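Local coordinates for protein aldose 1-epimerase (Escherichia coli, PDB 3NRE) that probably interconverts the alpha and beta anomers of aldose sugars, at residues D15-G25 and K39-P50; G145-L154 and Y246-S257. One frame throughout, in Å; residues are numbered along the deposited sequence.

In the fold
From the N terminus, the chain pairs strand 12-17 with strand 22-28, then turns back so that 39-50 meets 15-25; interaction 1 thus closes a short loop of 13 intervening residues. Interaction 2 comes later and closes a far longer one, bringing 246-257 alongside 145-154 across 91 residues. The two closures run in series, neither nested nor crossed. They meet at strand 48-51, which is bridged to strand 22-28 in interaction 1 and lies beside strand 142-153, the first partner in interaction 2. The evidence is close contact between them: Ser47 O to Tyr151 N and Phe49 O to His149 N, both 2.9 Å. The N-terminal four-stranded sheet is thereby tied to strand 250-256.

Interaction 1 (D15-G25 and K39-P50); sequences DVSDQGGVIEG and KSGVATDASCFP
Ile23 O takes two backbone amides at once: Ser47 N at 2.8 Å, with an N-H...O angle of 146°, and Cys48 N more weakly at 3.4 Å. The carbonyl of Cys48 answers by accepting from Ile23 N. With Ser47 and Cys48 both facing Ile23, this is a classic beta bulge in an antiparallel pair, the single bridge joining strand 22-28 of the N-terminal sheet to strand 48-51 of the next, in an all-beta fold of the galactose mutarotase clan. Ser47 OG is bonded instead to Arg35 O. Beside the bridge, Val22 splits its branches: CG2 packs on Ala46 CB at 3.7 Å, while CG1 touches Phe49 CB and Ala43 CB. Glu24, bent at chi2 (-79°), folds its carboxylate over the start of 39-50; Lys39 N meets OE1 at 3.1 Å from above the carboxylate plane, and a water lies 3.0 Å from Glu24 OE2. The Lys39 side chain, extended beyond CG, runs past Glu24 CB to put NZ 2.6 Å from Asp15 OD2, a salt bridge on the anti side of that oxygen. A second water spans Gln19 OE1 and Gly41 O, donating to each at 2.7 Å.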
loop_
_atom_site.group_PDB
_atom_site.type_symbol
_atom_site.label_atom_id
_atom_site.label_comp_id
_atom_site.label_asym_id
_atom_site.label_seq_id
_atom_site.Cartn_x
_atom_site.Cartn_y
_atom_site.Cartn_z
ATOM N N ASP A 15 -4.603 14.084 -7.600
ATOM C CA ASP A 15 -4.155 15.024 -6.560
ATOM C C ASP A 15 -3.246 14.276 -5.574
ATOM O O ASP A 15 -3.567 13.157 -5.166
ATOM C CB ASP A 15 -5.360 15.559 -5.776
ATOM C CG ASP A 15 -6.129 16.651 -6.509
ATOM O OD1 ASP A 15 -5.740 17.064 -7.644
ATOM O OD2 ASP A 15 -7.121 17.172 -5.911
ATOM N N VAL A 16 -2.131 14.908 -5.179
ATOM C CA VAL A 16 -1.145 14.310 -4.273
ATOM C C VAL A 16 -0.780 15.323 -3.214
ATOM O O VAL A 16 -0.612 16.491 -3.532
ATOM C CB VAL A 16 0.166 13.901 -4.994
ATOM C CG1 VAL A 16 1.190 13.306 -4.021
ATOM C CG2 VAL A 16 -0.118 12.941 -6.159
ATOM N N SER A 17 -0.660 14.881 -1.963
ATOM C CA SER A 17 -0.287 15.751 -0.870
ATOM C C SER A 17 1.113 15.472 -0.388
ATOM O O SER A 17 1.514 14.302 -0.331
ATOM C CB SER A 17 -1.252 15.525 0.319
ATOM O OG SER A 17 -0.828 16.214 1.464
ATOM N N ASP A 18 1.800 16.527 0.044
ATOM C CA ASP A 18 3.104 16.354 0.714
ATOM C C ASP A 18 2.977 15.769 2.123
ATOM O O ASP A 18 3.987 15.436 2.729
ATOM C CB ASP A 18 3.940 17.628 0.755
ATOM C CG ASP A 18 3.254 18.818 1.482
ATOM O OD1 ASP A 18 2.130 18.696 2.010
ATOM O OD2 ASP A 18 3.890 19.917 1.460
ATOM N N GLN A 19 1.766 15.704 2.678
ATOM C CA GLN A 19 1.545 15.115 3.998
ATOM C C GLN A 19 1.451 13.607 3.789
ATOM O O GLN A 19 0.420 13.079 3.318
ATOM C CB GLN A 19 0.254 15.623 4.639
ATOM C CG GLN A 19 0.216 17.101 4.764
ATOM C CD GLN A 19 1.325 17.687 5.610
ATOM O OE1 GLN A 19 1.358 17.468 6.824
ATOM N NE2 GLN A 19 2.224 18.471 4.992
ATOM N N GLY A 20 2.542 12.910 4.074
ATOM C CA GLY A 20 2.564 11.467 3.903
ATOM C C GLY A 20 2.855 10.955 2.494
ATOM O O GLY A 20 2.821 9.774 2.239
ATOM N N GLY A 21 3.014 11.846 1.525
ATOM C CA GLY A 21 3.159 11.426 0.167
ATOM C C GLY A 21 1.944 10.690 -0.372
ATOM O O GLY A 21 2.056 9.766 -1.155
ATOM N N VAL A 22 0.784 11.124 0.085
ATOM C CA VAL A 22 -0.449 10.429 -0.175
ATOM C C VAL A 22 -1.148 10.950 -1.421
ATOM O O VAL A 22 -1.107 12.138 -1.746
ATOM C CB VAL A 22 -1.400 10.486 1.014
ATOM C CG1 VAL A 22 -0.713 9.932 2.287
ATOM C CG2 VAL A 22 -1.971 11.942 1.261
ATOM N N ILE A 23 -1.792 10.038 -2.121
ATOM C CA ILE A 23 -2.753 10.440 -3.160
ATOM C C ILE A 23 -4.013 10.895 -2.453
ATOM O O ILE A 23 -4.497 10.201 -1.551
ATOM C CB ILE A 23 -3.084 9.282 -4.095
ATOM C CG1 ILE A 23 -1.799 8.845 -4.795
ATOM C CG2 ILE A 23 -4.075 9.696 -5.195
ATOM C CD1 ILE A 23 -1.943 7.648 -5.736
ATOM N N GLU A 24 -4.536 12.034 -2.861
ATOM C CA GLU A 24 -5.813 12.588 -2.314
ATOM C C GLU A 24 -6.998 12.490 -3.290
ATOM O O GLU A 24 -8.126 12.787 -2.924
ATOM C CB GLU A 24 -5.620 14.047 -1.832
ATOM C CG GLU A 24 -4.694 14.112 -0.615
ATOM C CD GLU A 24 -5.374 13.732 0.752
ATOM O OE1 GLU A 24 -6.550 13.296 0.755
ATOM O OE2 GLU A 24 -4.728 13.959 1.821
ATOM N N GLY A 25 -6.736 12.073 -4.519
ATOM C CA GLY A 25 -7.784 11.775 -5.479
ATOM C C GLY A 25 -7.203 11.257 -6.776
ATOM O O GLY A 25 -6.108 11.617 -7.153
ATOM N N LYS A 39 -8.244 15.268 2.356
ATOM C CA LYS A 39 -7.280 16.369 2.393
ATOM C C LYS A 39 -7.141 16.926 3.813
ATOM O O LYS A 39 -7.087 18.162 4.038
ATOM C CB LYS A 39 -7.613 17.448 1.337
ATOM C CG LYS A 39 -7.542 16.892 -0.075
ATOM C CD LYS A 39 -7.924 17.876 -1.189
ATOM C CE LYS A 39 -7.658 17.222 -2.588
ATOM N NZ LYS A 39 -8.129 18.150 -3.710
ATOM N N SER A 40 -7.111 15.991 4.769
ATOM C CA SER A 40 -7.113 16.311 6.217
ATOM C C SER A 40 -5.701 16.300 6.787
ATOM O O SER A 40 -5.485 16.807 7.888
ATOM C CB SER A 40 -7.940 15.273 6.972
ATOM O OG SER A 40 -7.308 14.010 6.873
ATOM N N GLY A 41 -4.748 15.719 6.048
ATOM C CA GLY A 41 -3.364 15.491 6.517
ATOM C C GLY A 41 -3.193 14.211 7.324
ATOM O O GLY A 41 -2.096 13.929 7.876
ATOM N N VAL A 42 -4.272 13.400 7.397
ATOM C CA VAL A 42 -4.247 12.112 8.032
ATOM C C VAL A 42 -4.309 11.061 6.907
ATOM O O VAL A 42 -5.250 11.028 6.087
ATOM C CB VAL A 42 -5.446 11.957 8.985
ATOM C CG1 VAL A 42 -5.421 10.547 9.605
ATOM C CG2 VAL A 42 -5.420 13.112 10.086
ATOM N N ALA A 43 -3.268 10.257 6.831
ATOM C CA ALA A 43 -3.109 9.312 5.706
ATOM C C ALA A 43 -4.240 8.304 5.548
ATOM O O ALA A 43 -4.587 7.933 4.424
ATOM C CB ALA A 43 -1.748 8.595 5.789
ATOM N N THR A 44 -4.821 7.876 6.662
ATOM C CA THR A 44 -5.941 6.932 6.631
ATOM C C THR A 44 -7.247 7.555 6.133
ATOM O O THR A 44 -8.245 6.841 5.957
ATOM C CB THR A 44 -6.154 6.262 8.003
ATOM O OG1 THR A 44 -6.341 7.263 9.009
ATOM C CG2 THR A 44 -4.945 5.356 8.340
ATOM N N ASP A 45 -7.244 8.866 5.888
ATOM C CA ASP A 45 -8.375 9.544 5.233
ATOM C C ASP A 45 -8.117 9.817 3.754
ATOM O O ASP A 45 -8.983 10.387 3.108
ATOM C CB ASP A 45 -8.660 10.884 5.867
ATOM C CG ASP A 45 -9.171 10.802 7.285
ATOM O OD1 ASP A 45 -9.837 9.792 7.648
ATOM O OD2 ASP A 45 -8.974 11.835 7.988
ATOM N N ALA A 46 -6.963 9.401 3.247
ATOM C CA ALA A 46 -6.542 9.724 1.868
ATOM C C ALA A 46 -6.984 8.652 0.877
ATOM O O ALA A 46 -7.764 7.775 1.217
ATOM C CB ALA A 46 -5.046 9.875 1.801
ATOM N N SER A 47 -6.552 8.774 -0.360
ATOM C CA SER A 47 -6.858 7.766 -1.408
ATOM C C SER A 47 -5.863 6.607 -1.459
ATOM O O SER A 47 -6.210 5.526 -1.925
ATOM C CB SER A 47 -6.850 8.431 -2.788
ATOM O OG SER A 47 -7.690 9.545 -2.786
ATOM N N CYS A 48 -4.614 6.873 -1.058
ATOM C CA CYS A 48 -3.514 5.892 -1.104
ATOM C C CYS A 48 -2.357 6.436 -0.310
ATOM O O CYS A 48 -2.043 7.623 -0.414
ATOM C CB CYS A 48 -3.030 5.656 -2.552
ATOM S SG CYS A 48 -1.803 4.407 -2.743
ATOM N N PHE A 49 -1.633 5.558 0.407
ATOM C CA PHE A 49 -0.398 5.989 1.045
ATOM C C PHE A 49 0.710 4.988 0.809
ATOM O O PHE A 49 0.425 3.804 0.584
ATOM C CB PHE A 49 -0.595 6.308 2.553
ATOM C CG PHE A 49 -1.129 5.189 3.411
ATOM C CD1 PHE A 49 -0.285 4.233 3.939
ATOM C CD2 PHE A 49 -2.484 5.180 3.845
ATOM C CE1 PHE A 49 -0.701 3.293 4.812
ATOM C CE2 PHE A 49 -2.930 4.177 4.681
ATOM C CZ PHE A 49 -2.034 3.230 5.176
ATOM N N PRO A 50 1.962 5.448 0.850
ATOM C CA PRO A 50 3.111 4.600 0.566
ATOM C C PRO A 50 3.530 3.874 1.810
ATOM O O PRO A 50 3.269 4.336 2.947
ATOM C CB PRO A 50 4.193 5.596 0.163
ATOM C CG PRO A 50 3.860 6.833 0.969
ATOM C CD PRO A 50 2.343 6.871 0.973
HETATM O O HOH W 1 -0.280 15.930 8.329
HETATM O O HOH W 2 -6.541 13.082 4.072
#

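Interaction 2 (G145-L154 and Y246-S257); sequences GTGWHPYFPL and YAFDFFCLEPMS
His149 and Glu254 lie side by side and point the same way, ring and carboxylate planes 35° apart. Glu254 CG sits over one face of the imidazole, 4.0 Å from its centroid, a CH-pi contact; chi1 of -168° places the His149 ring alongside Glu254. NE2 bonds to a PEG, probably from the crystallisation liquor and at most consistent with a sugar pocket. Next along, Cys252 SG lies over the Tyr151 face, 3.8 Å from its centroid, and approaches the His149 ring obliquely. Tyr151 turns its edge to the Phe250 face, offset, centroids 5.5 Å apart and planes at 68°; Arg35 makes cation-pi contacts with both rings. On the other face of the sheet Phe152 and Phe251 are near parallel but slid apart. Replacing His149 by an alanine would probably leave Glu254 CG without its aromatic surface and Cys252 SG without its oblique ring contact. Backbone bonds include Trp148 N to Pro255 O (3.2 Å), Phe152 N to Phe251 O (2.8 Å) and Leu154 N to Asp249 O. Between 149-151 and 252-254, however, Pro150 O, Leu253 N and Leu253 O are buried without hydrogen-bond partners, which implies reliance on side chains and a CA-H...O contact from Cys252 CA to Pro150 O.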
loop_
_atom_site.group_PDB
_atom_site.type_symbol
_atom_site.label_atom_id
_atom_site.label_comp_id
_atom_site.label_asym_id
_atom_site.label_seq_id
_atom_site.Cartn_x
_atom_site.Cartn_y
_atom_site.Cartn_z
ATOM N N GLY A 145 11.487 -3.166 2.429
ATOM C CA GLY A 145 10.407 -3.440 1.493
ATOM C C GLY A 145 9.649 -2.152 1.169
ATOM O O GLY A 145 9.833 -1.143 1.810
ATOM N N THR A 146 8.785 -2.259 0.177
ATOM C CA THR A 146 7.929 -1.158 -0.284
ATOM C C THR A 146 6.559 -1.677 -0.662
ATOM O O THR A 146 6.328 -2.901 -0.886
ATOM C CB THR A 146 8.552 -0.460 -1.530
ATOM O OG1 THR A 146 8.925 -1.465 -2.482
ATOM C CG2 THR A 146 9.757 0.323 -1.140
ATOM N N GLY A 147 5.630 -0.728 -0.735
ATOM C CA GLY A 147 4.286 -1.070 -1.107
ATOM C C GLY A 147 3.423 0.133 -1.030
ATOM O O GLY A 147 3.913 1.222 -0.820
ATOM N N TRP A 148 2.150 -0.106 -1.273
ATOM C CA TRP A 148 1.151 0.935 -1.189
ATOM C C TRP A 148 -0.116 0.400 -0.607
ATOM O O TRP A 148 -0.381 -0.814 -0.595
ATOM C CB TRP A 148 0.837 1.508 -2.586
ATOM C CG TRP A 148 1.907 2.314 -3.219
ATOM C CD1 TRP A 148 2.101 3.687 -3.160
ATOM C CD2 TRP A 148 2.961 1.794 -4.040
ATOM N NE1 TRP A 148 3.242 4.028 -3.905
ATOM C CE2 TRP A 148 3.771 2.893 -4.449
ATOM C CE3 TRP A 148 3.325 0.498 -4.449
ATOM C CZ2 TRP A 148 4.893 2.726 -5.260
ATOM C CZ3 TRP A 148 4.446 0.327 -5.227
ATOM C CH2 TRP A 148 5.210 1.449 -5.646
ATOM N N HIS A 149 -0.925 1.367 -0.160
ATOM C CA HIS A 149 -2.171 1.104 0.518
ATOM C C HIS A 149 -3.301 1.900 -0.109
ATOM O O HIS A 149 -3.760 2.901 0.459
ATOM C CB HIS A 149 -1.959 1.394 2.001
ATOM C CG HIS A 149 -3.049 0.926 2.897
ATOM N ND1 HIS A 149 -4.303 1.491 2.889
ATOM C CD2 HIS A 149 -3.050 0.035 3.917
ATOM C CE1 HIS A 149 -5.044 0.947 3.845
ATOM N NE2 HIS A 149 -4.297 0.076 4.496
ATOM N N PRO A 150 -3.738 1.498 -1.314
ATOM C CA PRO A 150 -4.826 2.232 -1.959
ATOM C C PRO A 150 -6.193 1.856 -1.427
ATOM O O PRO A 150 -6.452 0.679 -1.110
ATOM C CB PRO A 150 -4.656 1.871 -3.442
ATOM C CG PRO A 150 -3.991 0.565 -3.427
ATOM C CD PRO A 150 -3.166 0.480 -2.214
ATOM N N TYR A 151 -7.066 2.853 -1.395
ATOM C CA TYR A 151 -8.439 2.711 -1.030
ATOM C C TYR A 151 -9.302 2.835 -2.280
ATOM O O TYR A 151 -9.303 3.888 -2.942
ATOM C CB TYR A 151 -8.858 3.825 -0.084
ATOM C CG TYR A 151 -8.200 3.804 1.295
ATOM C CD1 TYR A 151 -6.926 4.355 1.490
ATOM C CD2 TYR A 151 -8.865 3.292 2.391
ATOM C CE1 TYR A 151 -6.339 4.357 2.775
ATOM C CE2 TYR A 151 -8.281 3.328 3.659
ATOM C CZ TYR A 151 -7.037 3.824 3.818
ATOM O OH TYR A 151 -6.458 3.861 5.081
ATOM N N PHE A 152 -10.041 1.775 -2.609
ATOM C CA PHE A 152 -10.916 1.773 -3.785
ATOM C C PHE A 152 -12.381 1.910 -3.387
ATOM O O PHE A 152 -12.793 1.412 -2.356
ATOM C CB PHE A 152 -10.786 0.447 -4.512
ATOM C CG PHE A 152 -9.429 0.202 -5.087
ATOM C CD1 PHE A 152 -9.100 0.728 -6.326
ATOM C CD2 PHE A 152 -8.484 -0.493 -4.386
ATOM C CE1 PHE A 152 -7.836 0.550 -6.866
ATOM C CE2 PHE A 152 -7.214 -0.713 -4.941
ATOM C CZ PHE A 152 -6.899 -0.207 -6.192
ATOM N N PRO A 153 -13.219 2.518 -4.264
ATOM C CA PRO A 153 -14.639 2.597 -4.020
ATOM C C PRO A 153 -15.196 1.183 -3.950
ATOM O O PRO A 153 -14.729 0.305 -4.656
ATOM C CB PRO A 153 -15.192 3.313 -5.249
ATOM C CG PRO A 153 -13.955 3.815 -5.983
ATOM C CD PRO A 153 -12.796 3.124 -5.533
ATOM N N LEU A 154 -16.200 0.994 -3.131
ATOM C CA LEU A 154 -16.872 -0.315 -3.077
ATOM C C LEU A 154 -18.339 -0.200 -3.338
ATOM O O LEU A 154 -19.021 0.596 -2.702
ATOM C CB LEU A 154 -16.671 -0.940 -1.685
ATOM C CG LEU A 154 -17.199 -2.340 -1.410
ATOM C CD1 LEU A 154 -16.626 -3.359 -2.400
ATOM C CD2 LEU A 154 -16.889 -2.823 0.029
ATOM N N TYR A 246 -19.025 3.879 8.651
ATOM C CA TYR A 246 -18.667 2.973 7.549
ATOM C C TYR A 246 -19.846 2.222 6.971
ATOM O O TYR A 246 -20.560 1.513 7.685
ATOM C CB TYR A 246 -17.556 1.999 7.961
ATOM C CG TYR A 246 -17.052 1.108 6.852
ATOM C CD1 TYR A 246 -16.255 1.600 5.830
ATOM C CD2 TYR A 246 -17.350 -0.247 6.835
ATOM C CE1 TYR A 246 -15.804 0.784 4.824
ATOM C CE2 TYR A 246 -16.863 -1.091 5.814
ATOM C CZ TYR A 246 -16.123 -0.573 4.822
ATOM O OH TYR A 246 -15.631 -1.401 3.844
ATOM N N ALA A 247 -20.028 2.365 5.653
ATOM C CA ALA A 247 -21.193 1.823 4.964
ATOM C C ALA A 247 -20.783 0.918 3.819
ATOM O O ALA A 247 -21.512 0.804 2.840
ATOM C CB ALA A 247 -22.047 2.967 4.433
ATOM N N PHE A 248 -19.604 0.300 3.931
ATOM C CA PHE A 248 -19.076 -0.591 2.887
ATOM C C PHE A 248 -18.910 0.203 1.589
ATOM O O PHE A 248 -19.264 -0.267 0.516
ATOM C CB PHE A 248 -20.007 -1.817 2.672
ATOM C CG PHE A 248 -20.049 -2.757 3.849
ATOM C CD1 PHE A 248 -18.961 -3.533 4.165
ATOM C CD2 PHE A 248 -21.199 -2.859 4.638
ATOM C CE1 PHE A 248 -18.982 -4.390 5.255
ATOM C CE2 PHE A 248 -21.237 -3.712 5.744
ATOM C CZ PHE A 248 -20.129 -4.485 6.051
ATOM N N ASP A 249 -18.364 1.406 1.705
ATOM C CA ASP A 249 -18.219 2.323 0.583
ATOM C C ASP A 249 -16.791 2.301 0.027
ATOM O O ASP A 249 -16.526 2.947 -0.991
ATOM C CB ASP A 249 -18.615 3.759 1.009
ATOM C CG ASP A 249 -17.991 4.169 2.338
ATOM O OD1 ASP A 249 -18.234 3.511 3.417
ATOM O OD2 ASP A 249 -17.248 5.181 2.319
ATOM N N PHE A 250 -15.867 1.613 0.717
ATOM C CA PHE A 250 -14.511 1.356 0.213
ATOM C C PHE A 250 -13.918 0.071 0.726
ATOM O O PHE A 250 -14.380 -0.527 1.668
ATOM C CB PHE A 250 -13.507 2.486 0.551
ATOM C CG PHE A 250 -13.158 2.566 2.046
ATOM C CD1 PHE A 250 -12.167 1.751 2.599
ATOM C CD2 PHE A 250 -13.912 3.367 2.891
ATOM C CE1 PHE A 250 -11.881 1.813 4.016
ATOM C CE2 PHE A 250 -13.600 3.423 4.285
ATOM C CZ PHE A 250 -12.620 2.634 4.792
ATOM N N PHE A 251 -12.869 -0.339 0.056
ATOM C CA PHE A 251 -12.028 -1.480 0.480
ATOM C C PHE A 251 -10.623 -1.188 0.027
ATOM O O PHE A 251 -10.404 -0.311 -0.771
ATOM C CB PHE A 251 -12.473 -2.818 -0.134
ATOM C CG PHE A 251 -12.126 -2.964 -1.582
ATOM C CD1 PHE A 251 -12.920 -2.350 -2.558
ATOM C CD2 PHE A 251 -10.996 -3.696 -1.986
ATOM C CE1 PHE A 251 -12.601 -2.467 -3.921
ATOM C CE2 PHE A 251 -10.675 -3.822 -3.328
ATOM C CZ PHE A 251 -11.489 -3.203 -4.307
ATOM N N CYS A 252 -9.648 -1.917 0.573
ATOM C CA CYS A 252 -8.246 -1.771 0.170
ATOM C C CYS A 252 -7.722 -3.059 -0.390
ATOM O O CYS A 252 -8.045 -4.147 0.082
ATOM C CB CYS A 252 -7.370 -1.384 1.332
ATOM S SG CYS A 252 -7.949 0.070 2.179
ATOM N N LEU A 253 -6.903 -2.935 -1.430
ATOM C CA LEU A 253 -6.122 -4.077 -1.955
ATOM C C LEU A 253 -4.724 -3.524 -1.969
ATOM O O LEU A 253 -4.420 -2.627 -2.760
ATOM C CB LEU A 253 -6.568 -4.532 -3.350
ATOM C CG LEU A 253 -5.903 -5.814 -3.849
ATOM C CD1 LEU A 253 -6.757 -6.465 -4.962
ATOM C CD2 LEU A 253 -4.435 -5.594 -4.319
ATOM N N GLU A 254 -3.872 -4.042 -1.083
ATOM C CA GLU A 254 -2.560 -3.415 -0.743
ATOM C C GLU A 254 -1.393 -4.248 -1.256
ATOM O O GLU A 254 -1.076 -5.276 -0.658
ATOM C CB GLU A 254 -2.391 -3.290 0.762
ATOM C CG GLU A 254 -3.604 -2.689 1.486
ATOM C CD GLU A 254 -3.614 -3.000 3.008
ATOM O OE1 GLU A 254 -2.529 -3.102 3.683
ATOM O OE2 GLU A 254 -4.774 -3.126 3.454
ATOM N N PRO A 255 -0.730 -3.822 -2.331
ATOM C CA PRO A 255 0.434 -4.584 -2.795
ATOM C C PRO A 255 1.669 -4.372 -1.925
ATOM O O PRO A 255 1.975 -3.252 -1.454
ATOM C CB PRO A 255 0.674 -4.055 -4.189
ATOM C CG PRO A 255 0.211 -2.594 -4.054
ATOM C CD PRO A 255 -0.984 -2.664 -3.194
HETATM N N MSE A 256 2.374 -5.479 -1.668
HETATM C CA MSE A 256 3.549 -5.426 -0.848
HETATM C C MSE A 256 4.626 -6.242 -1.473
HETATM O O MSE A 256 4.356 -7.328 -2.010
HETATM C CB MSE A 256 3.275 -6.020 0.566
HETATM C CG MSE A 256 2.225 -5.295 1.347
HETATM SE SE MSE A 256 1.705 -6.511 2.803
HETATM C CE MSE A 256 3.307 -6.940 3.585
ATOM N N SER A 257 5.854 -5.751 -1.342
ATOM C CA SER A 257 7.007 -6.439 -1.904
ATOM C C SER A 257 7.477 -7.631 -1.068
ATOM O O SER A 257 8.422 -8.340 -1.471
ATOM C CB SER A 257 8.168 -5.447 -2.045
ATOM O OG SER A 257 8.724 -5.122 -0.791
#